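Myosin-I heavy chain (Dictyostelium discoideum, PDB 5EJR) is an actin-based motor with ATPase activity acting in early phagocytosis and adhesion, represented here by the second MyTH4-FERM unit of its tail. Local coordinates at residues Thr195-Gln198 against Ser199-Asn203; Ile131-Leu134 against Ser135-Phe138; Ala86-Val89 against Ile90-Ile93. All coordinates share one frame; numbering follows the deposited sequence.

Contact 1 of 3, residues Thr195-Gln198 against Ser199-Asn203; sequences TEIQ and SFRSN
Two torsions set Ile197 under Arg201. With CG1 of Ile197 beside the backbone N (chi1 -74°), the short branch CG2 stands opposite that nitrogen and heads for the next turn; Arg201 sends CG beside its own N and then runs fully extended from CG to NE. The two side chains lie alongside each other, pointing the same way, and CG2 of Ile197 ends over the centre of one guanidinium face, 3.6 Å from Arg201 CZ. The methyl covers that face, leaving the guanidinium N-H groups to bond round its rim: NH2 of Arg201 forms a salt bridge with Glu129. NH1 of Arg201 donates a hydrogen bond to a water 2.8 Å away, and that water donates in turn to Gln198 OE1, also 2.8 Å off. A bend at chi2 (48°) curls Gln198 round to meet it, its amide plane turned 69° from the guanidinium.

This is the i to i+4 spacing of an alpha-helix, here helix 194-205 of the MyTH4 bundle, followed along the chain by strand 211-215. The backbone i to i+4 bonds run through the segment, among them Ser202 N to Gln198 O at 2.9 Å and Phe200 N to Glu196 O at 3.1 Å. On another flank a second water links the side chain of Ser199 to the turn before, 2.8 Å from Ser199 OG and donating to Thr195 O at 2.9 Å. Phe200, whose CB rests against the carbonyl oxygens of Glu196 and Ile197, carries its ring off the helix to stack on Tyr132 and meet Phe133 edge-to-face. Glu196 is buried, and its carboxylate is paired with Arg188 through OE1.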
loop_
_atom_site.group_PDB
_atom_site.type_symbol
_atom_site.label_atom_id
_atom_site.label_comp_id
_atom_site.label_asym_id
_atom_site.label_seq_id
_atom_site.Cartn_x
_atom_site.Cartn_y
_atom_site.Cartn_z
ATOM N N THR A 195 0.387 -11.616 -5.542
ATOM C CA THR A 195 1.444 -10.951 -6.323
ATOM C C THR A 195 2.813 -11.203 -5.688
ATOM O O THR A 195 3.747 -11.604 -6.392
ATOM C CB THR A 195 1.144 -9.438 -6.454
ATOM O OG1 THR A 195 -0.042 -9.300 -7.225
ATOM C CG2 THR A 195 2.281 -8.650 -7.124
ATOM N N GLU A 196 2.940 -10.928 -4.371
ATOM C CA GLU A 196 4.189 -11.126 -3.627
ATOM C C GLU A 196 4.581 -12.596 -3.637
ATOM O O GLU A 196 5.769 -12.906 -3.630
ATOM C CB GLU A 196 4.043 -10.684 -2.172
ATOM C CG GLU A 196 5.383 -10.627 -1.448
ATOM C CD GLU A 196 5.355 -10.086 -0.041
ATOM O OE1 GLU A 196 4.287 -9.584 0.375
ATOM O OE2 GLU A 196 6.404 -10.147 0.642
ATOM N N ILE A 197 3.577 -13.489 -3.616
ATOM C CA ILE A 197 3.799 -14.933 -3.596
ATOM C C ILE A 197 4.445 -15.366 -4.914
ATOM O O ILE A 197 5.519 -15.961 -4.882
ATOM C CB ILE A 197 2.494 -15.705 -3.223
ATOM C CG1 ILE A 197 2.196 -15.536 -1.707
ATOM C CG2 ILE A 197 2.606 -17.194 -3.573
ATOM C CD1 ILE A 197 0.700 -15.778 -1.264
ATOM N N GLN A 198 3.830 -14.999 -6.046
ATOM C CA GLN A 198 4.315 -15.311 -7.382
ATOM C C GLN A 198 5.692 -14.726 -7.660
ATOM O O GLN A 198 6.568 -15.431 -8.173
ATOM C CB GLN A 198 3.299 -14.901 -8.452
ATOM C CG GLN A 198 3.573 -15.507 -9.843
ATOM C CD GLN A 198 3.846 -16.995 -9.789
ATOM O OE1 GLN A 198 2.951 -17.813 -9.538
ATOM N NE2 GLN A 198 5.100 -17.371 -9.986
ATOM N N SER A 199 5.902 -13.464 -7.279
ATOM C CA SER A 199 7.190 -12.806 -7.457
ATOM C C SER A 199 8.293 -13.555 -6.718
ATOM O O SER A 199 9.317 -13.871 -7.330
ATOM C CB SER A 199 7.109 -11.333 -7.070
ATOM O OG SER A 199 6.321 -10.671 -8.052
ATOM N N PHE A 200 8.030 -13.960 -5.459
ATOM C CA PHE A 200 8.972 -14.729 -4.645
ATOM C C PHE A 200 9.350 -16.081 -5.323
ATOM O O PHE A 200 10.524 -16.446 -5.376
ATOM C CB PHE A 200 8.382 -14.968 -3.238
ATOM C CG PHE A 200 9.136 -15.990 -2.424
ATOM C CD1 PHE A 200 10.408 -15.715 -1.936
ATOM C CD2 PHE A 200 8.564 -17.220 -2.123
ATOM C CE1 PHE A 200 11.100 -16.660 -1.183
ATOM C CE2 PHE A 200 9.258 -18.161 -1.369
ATOM C CZ PHE A 200 10.514 -17.871 -0.896
ATOM N N ARG A 201 8.338 -16.787 -5.829
ATOM C CA ARG A 201 8.443 -18.064 -6.509
ATOM C C ARG A 201 9.265 -17.974 -7.785
ATOM O O ARG A 201 10.244 -18.712 -7.916
ATOM C CB ARG A 201 7.044 -18.632 -6.781
ATOM C CG ARG A 201 6.500 -19.331 -5.564
ATOM C CD ARG A 201 5.033 -19.671 -5.700
ATOM N NE ARG A 201 4.555 -20.235 -4.442
ATOM C CZ ARG A 201 3.313 -20.628 -4.211
ATOM N NH1 ARG A 201 2.380 -20.494 -5.146
ATOM N NH2 ARG A 201 2.982 -21.130 -3.034
ATOM N N SER A 202 8.912 -17.038 -8.700
ATOM C CA SER A 202 9.651 -16.875 -9.951
ATOM C C SER A 202 11.075 -16.316 -9.732
ATOM O O SER A 202 11.962 -16.640 -10.522
ATOM C CB SER A 202 8.853 -16.080 -10.979
ATOM O OG SER A 202 8.475 -14.800 -10.509
ATOM N N ASN A 203 11.327 -15.573 -8.636
ATOM C CA ASN A 203 12.684 -15.105 -8.339
ATOM C C ASN A 203 13.576 -16.279 -7.856
ATOM O O ASN A 203 14.776 -16.278 -8.126
ATOM C CB ASN A 203 12.695 -13.938 -7.353
ATOM C CG ASN A 203 14.082 -13.465 -6.979
ATOM O OD1 ASN A 203 14.717 -12.680 -7.692
ATOM N ND2 ASN A 203 14.600 -13.963 -5.862
HETATM O O HOH W 1 3.921 -11.336 -9.237
HETATM O O HOH W 2 1.886 -18.463 -7.042
#

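Contact 2 of 3, residues Ile131-Leu134 against Ser135-Phe138; sequences IYFL and SITF
Ile136 divides its two ends between two aromatic rings one turn back. It crosses Tyr132 at a slant, with CG2 over the ring face in a CH-pi contact, 4.2 Å from the centroid of the Tyr132 ring and 28° off its normal. The other branch takes the position between backbone N and carbonyl carbon (chi1 54°), which swings CD1 alongside Phe133 to meet the edge of that ring, 3.7 Å from Phe133 CD1. The aromatic pair is itself angled: Tyr132 CD2 lies over a face of Phe133, toward the rim. With an alanine at Ile136, the Tyr132 face would probably lose its methyl cover and the Phe133 edge its neighbour, opening a gap beside the two rings.

All this belongs to the C-terminal part of helix 121-137, a buried helix of the MyTH4 bundle packed against helices 86-99, 104-113 and 164-178. The hydroxyls of Ser135 and Thr137 turn back onto the backbone: Ser135 OG donates to Tyr132 O at 2.7 Å, sharing that oxygen with Ile136 N, and Thr137 OG1 donates to Phe133 O at 2.8 Å, almost head-on to the carbonyl. Leu134 O is gripped twice, by Thr137 N and by Phe138 N, each 3.0 Å from it. The Phe138 ring holds one face over this same oxygen, while Leu134 CD2 touches Phe138 CZ at 3.6 Å.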
loop_
_atom_site.group_PDB
_atom_site.type_symbol
_atom_site.label_atom_id
_atom_site.label_comp_id
_atom_site.label_asym_id
_atom_site.label_seq_id
_atom_site.Cartn_x
_atom_site.Cartn_y
_atom_site.Cartn_z
ATOM N N ILE A 131 7.469 -20.662 6.152
ATOM C CA ILE A 131 8.545 -20.309 7.091
ATOM C C ILE A 131 9.246 -19.027 6.619
ATOM O O ILE A 131 9.565 -18.149 7.433
ATOM C CB ILE A 131 9.526 -21.489 7.308
ATOM C CG1 ILE A 131 8.824 -22.630 8.092
ATOM C CG2 ILE A 131 10.794 -21.030 8.018
ATOM C CD1 ILE A 131 9.518 -24.017 8.042
ATOM N N TYR A 132 9.461 -18.915 5.295
ATOM C CA TYR A 132 10.063 -17.714 4.710
ATOM C C TYR A 132 9.219 -16.471 5.036
ATOM O O TYR A 132 9.767 -15.460 5.483
ATOM C CB TYR A 132 10.209 -17.867 3.187
ATOM C CG TYR A 132 10.475 -16.544 2.502
ATOM C CD1 TYR A 132 11.741 -15.968 2.529
ATOM C CD2 TYR A 132 9.448 -15.840 1.875
ATOM C CE1 TYR A 132 11.986 -14.729 1.940
ATOM C CE2 TYR A 132 9.680 -14.593 1.289
ATOM C CZ TYR A 132 10.954 -14.050 1.312
ATOM O OH TYR A 132 11.208 -12.835 0.714
ATOM N N PHE A 133 7.896 -16.552 4.778
ATOM C CA PHE A 133 6.937 -15.463 4.987
ATOM C C PHE A 133 6.734 -15.140 6.463
ATOM O O PHE A 133 6.446 -13.989 6.796
ATOM C CB PHE A 133 5.616 -15.720 4.250
ATOM C CG PHE A 133 5.711 -15.585 2.743
ATOM C CD1 PHE A 133 6.144 -14.400 2.159
ATOM C CD2 PHE A 133 5.321 -16.627 1.908
ATOM C CE1 PHE A 133 6.231 -14.277 0.762
ATOM C CE2 PHE A 133 5.409 -16.505 0.512
ATOM C CZ PHE A 133 5.867 -15.332 -0.054
ATOM N N LEU A 134 6.989 -16.111 7.368
ATOM C CA LEU A 134 6.946 -15.825 8.797
ATOM C C LEU A 134 8.232 -15.086 9.140
ATOM O O LEU A 134 8.186 -14.069 9.843
ATOM C CB LEU A 134 6.879 -17.108 9.666
ATOM C CG LEU A 134 5.660 -18.011 9.555
ATOM C CD1 LEU A 134 5.920 -19.340 10.254
ATOM C CD2 LEU A 134 4.429 -17.362 10.153
ATOM N N SER A 135 9.385 -15.599 8.657
ATOM C CA SER A 135 10.708 -15.029 8.960
ATOM C C SER A 135 10.892 -13.575 8.478
ATOM O O SER A 135 11.690 -12.854 9.065
ATOM C CB SER A 135 11.829 -15.921 8.436
ATOM O OG SER A 135 11.901 -15.867 7.021
ATOM N N ILE A 136 10.161 -13.152 7.432
ATOM C CA ILE A 136 10.246 -11.761 6.970
ATOM C C ILE A 136 9.420 -10.819 7.880
ATOM O O ILE A 136 9.741 -9.631 7.966
ATOM C CB ILE A 136 9.930 -11.565 5.457
ATOM C CG1 ILE A 136 8.575 -12.155 5.060
ATOM C CG2 ILE A 136 11.071 -12.104 4.578
ATOM C CD1 ILE A 136 8.001 -11.660 3.725
ATOM N N THR A 137 8.407 -11.370 8.605
ATOM C CA THR A 137 7.493 -10.610 9.471
ATOM C C THR A 137 7.947 -10.499 10.941
ATOM O O THR A 137 8.174 -9.395 11.434
ATOM C CB THR A 137 6.081 -11.184 9.355
ATOM O OG1 THR A 137 5.875 -11.566 7.999
ATOM C CG2 THR A 137 5.001 -10.168 9.754
ATOM N N PHE A 138 8.025 -11.624 11.649
ATOM C CA PHE A 138 8.375 -11.631 13.068
ATOM C C PHE A 138 9.354 -12.743 13.384
ATOM O O PHE A 138 9.426 -13.751 12.688
ATOM C CB PHE A 138 7.105 -11.720 13.964
ATOM C CG PHE A 138 6.108 -12.768 13.537
ATOM C CD1 PHE A 138 6.310 -14.112 13.841
ATOM C CD2 PHE A 138 5.006 -12.426 12.772
ATOM C CE1 PHE A 138 5.419 -15.089 13.396
ATOM C CE2 PHE A 138 4.110 -13.404 12.332
ATOM C CZ PHE A 138 4.327 -14.730 12.644
#

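Contact 3 of 3, residues Ala86-Val89 against Ile90-Ile93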
loop_
_atom_site.group_PDB
_atom_site.type_symbol
_atom_site.label_atom_id
_atom_site.label_comp_id
_atom_site.label_asym_id
_atom_site.label_seq_id
_atom_site.Cartn_x
_atom_site.Cartn_y
_atom_site.Cartn_z
ATOM N N ALA A 86 -5.444 -19.094 -1.280
ATOM C CA ALA A 86 -4.156 -19.352 -0.626
ATOM C C ALA A 86 -3.506 -18.077 -0.039
ATOM O O ALA A 86 -2.967 -18.135 1.071
ATOM C CB ALA A 86 -3.203 -20.032 -1.594
ATOM N N SER A 87 -3.567 -16.926 -0.770
ATOM C CA SER A 87 -2.980 -15.675 -0.268
ATOM C C SER A 87 -3.712 -15.193 0.980
ATOM O O SER A 87 -3.073 -14.818 1.965
ATOM C CB SER A 87 -2.945 -14.595 -1.346
ATOM O OG SER A 87 -4.237 -14.265 -1.824
ATOM N N LEU A 88 -5.049 -15.272 0.950
ATOM C CA LEU A 88 -5.965 -14.925 2.044
ATOM C C LEU A 88 -5.712 -15.829 3.258
ATOM O O LEU A 88 -5.726 -15.348 4.390
ATOM C CB LEU A 88 -7.415 -15.073 1.561
ATOM C CG LEU A 88 -8.212 -13.788 1.257
ATOM C CD1 LEU A 88 -7.461 -12.845 0.329
ATOM C CD2 LEU A 88 -9.577 -14.118 0.661
ATOM N N VAL A 89 -5.383 -17.119 3.011
ATOM C CA VAL A 89 -5.110 -18.092 4.083
ATOM C C VAL A 89 -3.806 -17.754 4.807
ATOM O O VAL A 89 -3.810 -17.647 6.034
ATOM C CB VAL A 89 -5.186 -19.561 3.574
ATOM C CG1 VAL A 89 -4.572 -20.537 4.576
ATOM C CG2 VAL A 89 -6.627 -19.952 3.271
ATOM N N ILE A 90 -2.706 -17.539 4.062
ATOM C CA ILE A 90 -1.422 -17.181 4.670
ATOM C C ILE A 90 -1.487 -15.778 5.330
ATOM O O ILE A 90 -0.854 -15.587 6.358
ATOM C CB ILE A 90 -0.228 -17.354 3.685
ATOM C CG1 ILE A 90 1.133 -17.264 4.424
ATOM C CG2 ILE A 90 -0.316 -16.400 2.488
ATOM C CD1 ILE A 90 2.360 -17.850 3.616
ATOM N N GLN A 91 -2.271 -14.823 4.775
ATOM C CA GLN A 91 -2.440 -13.501 5.401
ATOM C C GLN A 91 -3.056 -13.652 6.814
ATOM O O GLN A 91 -2.597 -12.997 7.746
ATOM C CB GLN A 91 -3.305 -12.591 4.530
ATOM C CG GLN A 91 -2.491 -11.883 3.450
ATOM C CD GLN A 91 -3.358 -11.462 2.299
ATOM O OE1 GLN A 91 -4.503 -11.033 2.462
ATOM N NE2 GLN A 91 -2.844 -11.610 1.100
ATOM N N SER A 92 -4.035 -14.581 6.968
ATOM C CA SER A 92 -4.685 -14.924 8.244
ATOM C C SER A 92 -3.654 -15.447 9.250
ATOM O O SER A 92 -3.604 -14.950 10.378
ATOM C CB SER A 92 -5.787 -15.957 8.023
ATOM O OG SER A 92 -6.416 -16.300 9.245
ATOM N N ILE A 93 -2.776 -16.396 8.808
ATOM C CA ILE A 93 -1.719 -17.003 9.617
ATOM C C ILE A 93 -0.745 -15.967 10.109
ATOM O O ILE A 93 -0.407 -15.975 11.290
ATOM C CB ILE A 93 -0.991 -18.163 8.868
ATOM C CG1 ILE A 93 -1.971 -19.295 8.485
ATOM C CG2 ILE A 93 0.201 -18.719 9.685
ATOM C CD1 ILE A 93 -1.458 -20.256 7.411
#
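The carboxamide of Gln91 lays one face over the carbonyl oxygen of Ser87, one helical turn earlier; Ser87 O is 3.4 Å from Gln91 CD and slightly nearer to CG and NE2. Toward the OE1 end comes Leu88 CD1, 4.1 Å from Gln91 OE1. Ser87 and Gln91, four residues apart, lie in the first turns of helix 86-99, part of the MyTH4 helical bundle. Because Ser87 O sits over the amide face, it is poorly placed for the N-H groups of NE2, which bond instead to Pro192 O and to Glu282 OE1. Glu282 also takes Ser87 OG, and since it lies on helix 274-283 in the ubiquitin-like part of the FERM region, these polar groups join the two halves of the MyTH4-FERM unit. Ser87 O itself accepts the backbone N-H of Gln91 at 2.9 Å.

On the neighbouring flank Ile90 holds CG2 between its backbone N and carbonyl carbon, close against the same oxygen, 3.2 Å from Ser87 O. Ser92 turns its hydroxyl away to Glu70. One turn further on, Ile93 N bonds to Val89 O, and Ile93 CD1 comes 4.2 Å from Val89 CG1.

How the contacts relate
From the N terminus the order is contact 3, contact 2, contact 1, strictly in series: each closes just one or so turns of its own helix, and none nests in or crosses another. Helices 86-99, 121-137 and 194-205 are separate in sequence, yet their side chains interlock. Phe133 CD2 of contact 2 reaches Ile90 CD1 of contact 3 at 3.6 Å, and Ile197 CD1 of contact 1 rests on Ile90 CG2 at 3.9 Å, making Ile90 a meeting point for all three helices. The centres lie about 13 to 15 Å apart. Together they tie these three helices of the MyTH4 bundle, with contacts 1 and 3 also facing helix 274-283 of the FERM part.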